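Local coordinates for fatty acid CoA ligase (Marinactinospora thermotolerans, PDB 6SQ8), which is an AMP-binding enzyme of the ANL superfamily and is seen here with adenosine monophosphate bound, at residues Glu224-Asp229 / Leu250-Glu255. Residues are numbered along the deposited sequence; the frame is centred on the assembly and turned at random.
Sequences EEFQPD and LYQLAE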
# COMPACT_ATOMS: atom_id res chain seq x y z
N GLU A 224 10.27 -7.29 10.93
CA GLU A 224 9.76 -6.13 11.65
C GLU A 224 9.90 -4.86 10.81
O GLU A 224 9.01 -4.02 10.82
CB GLU A 224 10.47 -5.99 13.00
N GLU A 225 11.02 -4.72 10.09
CA GLU A 225 11.29 -3.54 9.26
C GLU A 225 12.06 -3.94 8.00
O GLU A 225 12.44 -5.09 7.82
CB GLU A 225 12.03 -2.49 10.09
CG GLU A 225 13.44 -2.90 10.46
CD GLU A 225 14.04 -2.22 11.67
OE1 GLU A 225 13.54 -1.13 12.07
OE2 GLU A 225 15.01 -2.78 12.21
N PHE A 226 12.30 -2.96 7.12
CA PHE A 226 13.11 -3.17 5.94
C PHE A 226 14.56 -2.73 6.22
O PHE A 226 14.81 -1.61 6.58
CB PHE A 226 12.55 -2.39 4.75
CG PHE A 226 13.42 -2.50 3.53
CD1 PHE A 226 13.46 -3.67 2.80
CD2 PHE A 226 14.26 -1.46 3.16
CE1 PHE A 226 14.28 -3.80 1.69
CE2 PHE A 226 15.09 -1.60 2.06
CZ PHE A 226 15.10 -2.77 1.33
N GLN A 227 15.50 -3.67 6.06
CA GLN A 227 16.92 -3.41 5.88
C GLN A 227 17.39 -4.24 4.69
O GLN A 227 17.06 -5.42 4.60
CB GLN A 227 17.75 -3.71 7.14
CG GLN A 227 17.50 -2.73 8.28
CD GLN A 227 17.92 -1.31 7.96
OE1 GLN A 227 18.92 -1.08 7.27
NE2 GLN A 227 17.24 -0.33 8.54
N PRO A 228 18.17 -3.69 3.75
CA PRO A 228 18.54 -4.44 2.55
C PRO A 228 19.28 -5.75 2.86
O PRO A 228 19.00 -6.77 2.24
CB PRO A 228 19.45 -3.47 1.78
CG PRO A 228 19.09 -2.10 2.34
CD PRO A 228 18.74 -2.33 3.78
N ASP A 229 20.22 -5.69 3.82
CA ASP A 229 21.05 -6.84 4.22
C ASP A 229 20.11 -7.95 4.68
O ASP A 229 20.23 -9.09 4.24
CB ASP A 229 22.09 -6.47 5.30
CG ASP A 229 21.73 -5.27 6.18
OD1 ASP A 229 21.96 -4.13 5.72
OD2 ASP A 229 21.18 -5.46 7.30
N LEU A 250 13.03 -1.17 -3.06
CA LEU A 250 13.46 -1.88 -4.23
C LEU A 250 14.82 -1.34 -4.64
O LEU A 250 15.76 -2.10 -4.83
CB LEU A 250 12.46 -1.67 -5.37
CG LEU A 250 12.92 -2.27 -6.70
CD1 LEU A 250 13.10 -3.78 -6.58
CD2 LEU A 250 11.95 -1.92 -7.80
N TYR A 251 14.91 -0.01 -4.78
CA TYR A 251 16.15 0.59 -5.27
C TYR A 251 17.29 0.25 -4.30
O TYR A 251 18.36 -0.15 -4.76
CB TYR A 251 16.01 2.11 -5.50
CG TYR A 251 14.73 2.59 -6.15
CD1 TYR A 251 14.10 1.88 -7.17
CD2 TYR A 251 14.15 3.78 -5.74
CE1 TYR A 251 12.92 2.34 -7.75
CE2 TYR A 251 12.98 4.25 -6.30
CZ TYR A 251 12.36 3.54 -7.31
OH TYR A 251 11.20 4.03 -7.83
N GLN A 252 17.06 0.37 -2.99
CA GLN A 252 18.08 0.07 -1.99
C GLN A 252 18.54 -1.38 -2.09
O GLN A 252 19.72 -1.67 -1.95
CB GLN A 252 17.57 0.32 -0.57
CG GLN A 252 17.55 1.79 -0.18
CD GLN A 252 16.95 1.98 1.18
OE1 GLN A 252 15.97 2.70 1.33
NE2 GLN A 252 17.54 1.34 2.18
N LEU A 253 17.61 -2.30 -2.31
CA LEU A 253 17.93 -3.72 -2.39
C LEU A 253 18.74 -3.99 -3.66
O LEU A 253 19.77 -4.64 -3.62
CB LEU A 253 16.62 -4.52 -2.38
CG LEU A 253 16.75 -6.03 -2.23
CD1 LEU A 253 17.31 -6.40 -0.88
CD2 LEU A 253 15.38 -6.66 -2.38
N ALA A 254 18.25 -3.48 -4.79
CA ALA A 254 18.85 -3.73 -6.11
C ALA A 254 20.27 -3.17 -6.21
O ALA A 254 21.13 -3.73 -6.89
CB ALA A 254 17.95 -3.16 -7.18
N GLU A 255 20.52 -2.04 -5.54
CA GLU A 255 21.78 -1.30 -5.66
C GLU A 255 22.77 -1.75 -4.56
O GLU A 255 23.91 -1.38 -4.58
CB GLU A 255 21.49 0.21 -5.62
CG GLU A 255 20.83 0.72 -6.91
CD GLU A 255 20.10 2.07 -6.83
OE1 GLU A 255 20.28 2.78 -5.79
OE2 GLU A 255 19.36 2.41 -7.81
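P228 and F226 meet Q252 and L253 where the loop leading into helix 228-237 abuts helix 247-255, and the nearest CA atoms across the contact, those of P228 and L253, are 5.0 Å apart. The contact buries 230 Å² in all, without a hydrogen bond across it. P228, the first residue of its helix after the N-cap residue Q227, directs its ring at the neighbouring helix; P228 CG lies 3.8 Å from Q252 NE2, so the edge of the pyrrolidine packs against the amide end of the glutamine. Q252 CG stands anti to the carbonyl carbon (chi1 -78°) and the chain is extended beyond it, which carries the amide obliquely across the P228 ring and the rim of F226. The aromatic ring is approached at its rim: F226 CE2 is 3.8 Å from Q252 NE2, with the amide nitrogen near the ring plane and the two flat groups turned 76° against each other. This is van der Waals contact at the ring edge, not an amide stacked on its face. With F226 CG anti to the backbone N (chi1 176°), the ring reaches out to the second helix, and its tip CZ comes within 4.4 Å of L253 CB. One face of the same ring has P228 N above it, offset toward the rim. L253 adds the buried side of the contact, its CD1 resting 3.6 Å from P228 O, while Q252 lies at the exposed margin. Beyond the two segments, W249 stacks on F226, V231 and L232 meet L253, and M289 of helix 279-289 touches L253. The lead-in and first turn of helix 228-237 thus pack on helix 247-255, joining the helices that precede and follow strand 242-245 in the alternating strand-helix layout of the AMP-binding domain of ANL enzymes.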